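Local coordinates for nitrite oxidoreductase subunit A (Kuenenia stuttgartiensis, PDB 7B04), which binds a molybdenum atom, two MD1 pterin–guanylate ligands and an iron/sulfur cluster as a member of the molybdopterin oxidoreductase family, at residues 238-243 against 264-269; 586-591 against 606-611. All blocks are in the same frame, centred on the assembly; numbering follows the deposited sequence.

Interaction 1: residues 238-243 against 264-269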
loop_
_atom_site.group_PDB
_atom_site.type_symbol
_atom_site.label_atom_id
_atom_site.label_comp_id
_atom_site.label_asym_id
_atom_site.label_seq_id
_atom_site.Cartn_x
_atom_site.Cartn_y
_atom_site.Cartn_z
ATOM N N GLY B 238 15.749 20.772 -10.761
ATOM C CA GLY B 238 16.780 21.779 -10.607
ATOM C C GLY B 238 18.176 21.199 -10.552
ATOM O O GLY B 238 19.149 21.922 -10.784
ATOM N N MET B 239 18.298 19.905 -10.236
ATOM C CA MET B 239 19.599 19.249 -10.283
ATOM C C MET B 239 20.176 19.268 -11.693
ATOM O O MET B 239 21.387 19.437 -11.872
ATOM C CB MET B 239 19.475 17.813 -9.779
ATOM C CG MET B 239 20.795 17.073 -9.667
ATOM S SD MET B 239 21.861 17.786 -8.405
ATOM C CE MET B 239 21.005 17.261 -6.925
ATOM N N TYR B 240 19.323 19.100 -12.708
ATOM C CA TYR B 240 19.793 19.213 -14.084
ATOM C C TYR B 240 20.282 20.622 -14.386
ATOM O O TYR B 240 21.218 20.802 -15.174
ATOM C CB TYR B 240 18.688 18.814 -15.063
ATOM C CG TYR B 240 18.343 17.340 -15.061
ATOM C CD1 TYR B 240 19.061 16.434 -14.290
ATOM C CD2 TYR B 240 17.306 16.853 -15.845
ATOM C CE1 TYR B 240 18.746 15.087 -14.291
ATOM C CE2 TYR B 240 16.988 15.509 -15.855
ATOM C CZ TYR B 240 17.707 14.632 -15.076
ATOM O OH TYR B 240 17.385 13.293 -15.086
ATOM N N ARG B 241 19.662 21.631 -13.771
ATOM C CA ARG B 241 20.161 22.996 -13.896
ATOM C C ARG B 241 21.510 23.144 -13.204
ATOM O O ARG B 241 22.408 23.824 -13.716
ATOM C CB ARG B 241 19.140 23.973 -13.315
ATOM C CG ARG B 241 19.429 25.439 -13.577
ATOM C CD ARG B 241 18.357 26.310 -12.938
ATOM N NE ARG B 241 18.576 27.733 -13.181
ATOM C CZ ARG B 241 18.064 28.402 -14.207
ATOM N NH1 ARG B 241 17.301 27.779 -15.095
ATOM N NH2 ARG B 241 18.315 29.697 -14.348
ATOM N N PHE B 242 21.667 22.516 -12.036
ATOM C CA PHE B 242 22.948 22.545 -11.336
ATOM C C PHE B 242 24.052 21.926 -12.185
ATOM O O PHE B 242 25.159 22.471 -12.270
ATOM C CB PHE B 242 22.829 21.820 -9.997
ATOM C CG PHE B 242 24.084 21.856 -9.173
ATOM C CD1 PHE B 242 24.428 22.992 -8.460
ATOM C CD2 PHE B 242 24.921 20.753 -9.113
ATOM C CE1 PHE B 242 25.585 23.027 -7.701
ATOM C CE2 PHE B 242 26.077 20.782 -8.359
ATOM C CZ PHE B 242 26.409 21.921 -7.652
ATOM N N ASN B 243 23.724 20.807 -12.793
ATOM C CA ASN B 243 24.663 20.080 -13.662
ATOM C C ASN B 243 25.054 21.010 -14.800
ATOM O O ASN B 243 26.197 21.036 -15.191
ATOM C CB ASN B 243 23.932 18.895 -14.260
ATOM C CG ASN B 243 23.777 17.790 -13.261
ATOM O OD1 ASN B 243 24.508 17.747 -12.303
ATOM N ND2 ASN B 243 22.855 16.892 -13.491
ATOM N N GLY B 264 28.015 19.163 -15.775
ATOM C CA GLY B 264 27.713 17.860 -15.239
ATOM C C GLY B 264 26.857 17.064 -16.191
ATOM O O GLY B 264 26.351 17.557 -17.194
ATOM N N ARG B 265 26.757 15.777 -15.911
ATOM C CA ARG B 265 25.954 14.877 -16.719
ATOM C C ARG B 265 24.649 14.533 -16.014
ATOM O O ARG B 265 24.650 14.099 -14.853
ATOM C CB ARG B 265 26.741 13.624 -17.049
ATOM C CG ARG B 265 27.624 13.859 -18.248
ATOM C CD ARG B 265 28.184 12.587 -18.763
ATOM N NE ARG B 265 27.317 12.026 -19.792
ATOM C CZ ARG B 265 27.705 11.105 -20.666
ATOM N NH1 ARG B 265 26.853 10.641 -21.572
ATOM N NH2 ARG B 265 28.946 10.633 -20.621
ATOM N N ASN B 266 23.541 14.764 -16.710
ATOM C CA ASN B 266 22.218 14.529 -16.156
ATOM C C ASN B 266 21.921 13.035 -16.158
ATOM O O ASN B 266 21.988 12.373 -17.202
ATOM C CB ASN B 266 21.176 15.279 -16.976
ATOM C CG ASN B 266 21.409 16.773 -17.011
ATOM O OD1 ASN B 266 22.084 17.329 -16.145
ATOM N ND2 ASN B 266 20.871 17.430 -18.036
ATOM N N TRP B 267 21.658 12.494 -14.975
ATOM C CA TRP B 267 21.357 11.074 -14.835
ATOM C C TRP B 267 19.876 10.817 -15.087
ATOM O O TRP B 267 19.010 11.573 -14.625
ATOM C CB TRP B 267 21.766 10.580 -13.448
ATOM C CG TRP B 267 23.050 9.860 -13.533
ATOM C CD1 TRP B 267 23.926 9.917 -14.572
ATOM C CD2 TRP B 267 23.630 8.986 -12.560
ATOM N NE1 TRP B 267 25.006 9.118 -14.320
ATOM C CE2 TRP B 267 24.856 8.541 -13.087
ATOM C CE3 TRP B 267 23.233 8.533 -11.300
ATOM C CZ2 TRP B 267 25.693 7.668 -12.398
ATOM C CZ3 TRP B 267 24.066 7.659 -10.616
ATOM C CH2 TRP B 267 25.284 7.240 -11.168
ATOM N N SER B 268 19.594 9.735 -15.804
ATOM C CA SER B 268 18.247 9.449 -16.256
ATOM C C SER B 268 17.417 8.852 -15.120
ATOM O O SER B 268 17.943 8.358 -14.113
ATOM C CB SER B 268 18.286 8.487 -17.450
ATOM O OG SER B 268 18.990 7.301 -17.114
ATOM N N ASN B 269 16.099 8.896 -15.296
ATOM C CA ASN B 269 15.166 8.369 -14.309
ATOM C C ASN B 269 14.264 7.277 -14.859
ATOM O O ASN B 269 14.189 6.188 -14.277
ATOM C CB ASN B 269 14.307 9.513 -13.741
ATOM C CG ASN B 269 15.109 10.471 -12.891
ATOM O OD1 ASN B 269 15.845 10.060 -12.000
ATOM N ND2 ASN B 269 14.968 11.764 -13.163
#

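Interaction 2: residues 586-591 against 606-611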
loop_
_atom_site.group_PDB
_atom_site.type_symbol
_atom_site.label_atom_id
_atom_site.label_comp_id
_atom_site.label_asym_id
_atom_site.label_seq_id
_atom_site.Cartn_x
_atom_site.Cartn_y
_atom_site.Cartn_z
ATOM N N ALA B 586 17.864 23.824 -19.490
ATOM C CA ALA B 586 18.813 24.074 -20.567
ATOM C C ALA B 586 18.942 25.562 -20.869
ATOM O O ALA B 586 19.237 25.951 -22.000
ATOM C CB ALA B 586 18.419 23.305 -21.827
ATOM N N GLU B 587 18.728 26.404 -19.862
ATOM C CA GLU B 587 18.983 27.827 -20.020
ATOM C C GLU B 587 20.484 28.067 -20.116
ATOM O O GLU B 587 21.279 27.372 -19.477
ATOM C CB GLU B 587 18.394 28.605 -18.842
ATOM C CG GLU B 587 17.936 30.014 -19.178
ATOM C CD GLU B 587 17.956 30.931 -17.969
ATOM O OE1 GLU B 587 18.994 30.976 -17.275
ATOM O OE2 GLU B 587 16.935 31.600 -17.708
ATOM N N ASP B 588 20.875 29.043 -20.932
ATOM C CA ASP B 588 22.293 29.330 -21.107
ATOM C C ASP B 588 22.893 29.791 -19.785
ATOM O O ASP B 588 22.509 30.833 -19.246
ATOM C CB ASP B 588 22.496 30.383 -22.197
ATOM C CG ASP B 588 23.939 30.461 -22.669
ATOM O OD1 ASP B 588 24.816 29.859 -22.015
ATOM O OD2 ASP B 588 24.203 31.115 -23.697
ATOM N N VAL B 589 23.834 28.999 -19.263
ATOM C CA VAL B 589 24.442 29.305 -17.972
ATOM C C VAL B 589 25.188 30.628 -18.031
ATOM O O VAL B 589 25.132 31.433 -17.092
ATOM C CB VAL B 589 25.364 28.152 -17.543
ATOM C CG1 VAL B 589 26.145 28.531 -16.308
ATOM C CG2 VAL B 589 24.548 26.912 -17.291
ATOM N N PHE B 590 25.874 30.887 -19.137
ATOM C CA PHE B 590 26.661 32.096 -19.293
ATOM C C PHE B 590 25.812 33.245 -19.813
ATOM O O PHE B 590 26.288 34.385 -19.858
ATOM C CB PHE B 590 27.854 31.822 -20.214
ATOM C CG PHE B 590 28.913 30.958 -19.589
ATOM C CD1 PHE B 590 30.087 31.511 -19.106
ATOM C CD2 PHE B 590 28.721 29.593 -19.461
ATOM C CE1 PHE B 590 31.062 30.708 -18.537
ATOM C CE2 PHE B 590 29.692 28.786 -18.892
ATOM C CZ PHE B 590 30.862 29.346 -18.428
ATOM N N LYS B 591 24.568 32.968 -20.213
ATOM C CA LYS B 591 23.624 34.003 -20.645
ATOM C C LYS B 591 22.261 33.788 -19.991
ATOM O O LYS B 591 21.275 33.475 -20.666
ATOM C CB LYS B 591 23.495 33.997 -22.166
ATOM C CG LYS B 591 24.631 34.666 -22.918
ATOM C CD LYS B 591 24.697 34.101 -24.332
ATOM C CE LYS B 591 25.255 35.098 -25.313
ATOM N NZ LYS B 591 24.951 36.479 -24.885
ATOM N N LYS B 606 20.452 27.007 -24.118
ATOM C CA LYS B 606 21.609 26.205 -24.509
ATOM C C LYS B 606 22.038 25.383 -23.301
ATOM O O LYS B 606 22.579 25.937 -22.339
ATOM C CB LYS B 606 22.748 27.082 -25.009
ATOM C CG LYS B 606 24.035 26.311 -25.258
ATOM C CD LYS B 606 25.115 27.205 -25.835
ATOM C CE LYS B 606 26.451 26.483 -25.894
ATOM N NZ LYS B 606 27.499 27.312 -26.550
ATOM N N GLY B 607 21.794 24.077 -23.352
ATOM C CA GLY B 607 22.211 23.191 -22.285
ATOM C C GLY B 607 23.581 22.610 -22.587
ATOM O O GLY B 607 23.888 22.257 -23.723
ATOM N N ARG B 608 24.410 22.528 -21.546
ATOM C CA ARG B 608 25.764 22.000 -21.659
ATOM C C ARG B 608 25.976 20.819 -20.723
ATOM O O ARG B 608 27.116 20.499 -20.367
ATOM C CB ARG B 608 26.781 23.110 -21.406
ATOM C CG ARG B 608 26.261 24.422 -21.945
ATOM C CD ARG B 608 27.250 25.548 -21.947
ATOM N NE ARG B 608 26.652 26.683 -22.642
ATOM C CZ ARG B 608 27.180 27.897 -22.695
ATOM N NH1 ARG B 608 28.332 28.141 -22.093
ATOM N NH2 ARG B 608 26.556 28.865 -23.351
ATOM N N ALA B 609 24.890 20.170 -20.327
ATOM C CA ALA B 609 24.920 18.965 -19.517
ATOM C C ALA B 609 24.538 17.806 -20.425
ATOM O O ALA B 609 23.433 17.785 -20.976
ATOM C CB ALA B 609 23.958 19.076 -18.335
ATOM N N LEU B 610 25.444 16.846 -20.572
ATOM C CA LEU B 610 25.236 15.719 -21.471
ATOM C C LEU B 610 24.502 14.613 -20.727
ATOM O O LEU B 610 25.012 14.079 -19.737
ATOM C CB LEU B 610 26.571 15.217 -22.018
ATOM C CG LEU B 610 26.507 14.063 -23.018
ATOM C CD1 LEU B 610 25.714 14.465 -24.252
ATOM C CD2 LEU B 610 27.913 13.627 -23.397
ATOM N N ASP B 611 23.309 14.270 -21.202
ATOM C CA ASP B 611 22.509 13.260 -20.526
ATOM C C ASP B 611 23.218 11.910 -20.542
ATOM O O ASP B 611 23.967 11.582 -21.467
ATOM C CB ASP B 611 21.137 13.144 -21.186
ATOM C CG ASP B 611 20.314 14.409 -21.045
ATOM O OD1 ASP B 611 20.530 15.156 -20.069
ATOM O OD2 ASP B 611 19.452 14.657 -21.913
#

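Interaction 1: residues 238-243 against 264-269
Tyr-240 and Asn-243 join helix 238-254 to strand 265-266 within a beta-alpha-beta unit, in which the helix connects strand 222-226 to its parallel neighbour 265-266. Asn-266 directs CB at the helix, and its side chain meets both residues. Its CB lies over one face of the Tyr-240 ring in a CH-pi contact, 3.8 Å from the ring centroid, and its amide stacks on the ring with the two planes 17° apart. The amide's OD1 accepts a hydrogen bond from Asn-243 ND2 at 2.8 Å, with the two amides nearly coplanar. Asn-243 ND2 also donates to Gly-224 O on the neighbouring strand, so this one nitrogen ties the helix to both strands of the unit. In Tyr-240, CG is anti to the carbonyl carbon (chi1 -70°), and the flat ring beyond it carries OH to the carbonyl of Trp-267. OH donates to Trp-267 O, which sits near the ring plane; their modelled separation of 2.4 Å is too short to be taken literally. Asn-269 approaches the same hydroxyl tip to tip without bonding to it: its ND2 donates to Gly-226 O and its OD1 accepts from Arg-225 NE. At the other end of the contact, Gly-264 N donates to Asn-243 O at 2.7 Å. Gly-264 suits its place because Asn-243 OD1 fills the side-chain direction, and their CA atoms lie 4.1 Å apart. Tyrosine and asparagine serve here because each joins a flat packing surface to a polar end, so a buried interface packs closely while Asn-266 OD1, Asn-243 O and Trp-267 O each receive a donor.

Interaction 2: residues 586-591 against 606-611
Arg-608 is paired with Asp-588 in an uncommon way: the carboxylate oxygen OD1 lies over one face of the guanidinium, with the carboxylate and guanidinium planes 53° apart, rather than both groups sharing a plane. The contact closes part of the long loop between helices 582-585 and 615-618, and Asp-588 begins an Asx turn there. Its OD1 accepts from Phe-590 N at 3.2 Å, the donor standing above the carboxylate plane, and the same oxygen makes the salt bridge to Arg-608 NH2. The exact OD1 to NH2 separation, modelled at 2.4 Å, is doubtful. Asp-588 CG is anti to the backbone N (chi1 -165°), which sets the carboxylate carbon on the side of Arg-608 NH2. Arginine suits the other side because its chain, extended from CG to NE, spans the gap and ends in a broad flat cation. Phe-590 adds a second flat group: its ring is nearly parallel to the guanidinium, 9° between planes, while the two side chains cross at about a right angle, with ring atom CD2 lying obliquely nearest NH1. On the guanidinium face opposite Asp-588 OD1 stands Lys-606 NZ, whose charge is paired with Asp-259; that salt bridge probably eases the repulsion between the two cations. The backbones add little bonding, since Lys-606 N reaches Ala-586 O only in a weak, bent hydrogen bond of 2.7 Å. Small residues let the chains meet where helix 582-585 has just ended: Ala-586 CB rests 3.8 Å from Gly-607 CA.

Interactions 1 and 2, with centres 11 Å apart, are joined through the end of segment 606-611, which lies beside strand 265-266 of interaction 1. Arg-265 NH1 probably donates to Asp-611 O at 3.0 Å, and Asn-266 ND2 to Asp-611 OD1 at 3.1 Å, while Ala-609 CB packs against Asn-266 OD1. The helix is shared as well: Asn-244, next to segment 238-243, accepts from Arg-608 N through OD1, and Phe-590 touches Ala-247 and Ile-248. Interaction 1 is the buried one and approaches the cofactors, the Asn-269 side chain lying about 7 Å from an MD1 and about 9 Å from the molybdenum; interaction 2 sits farther from the chain's centre.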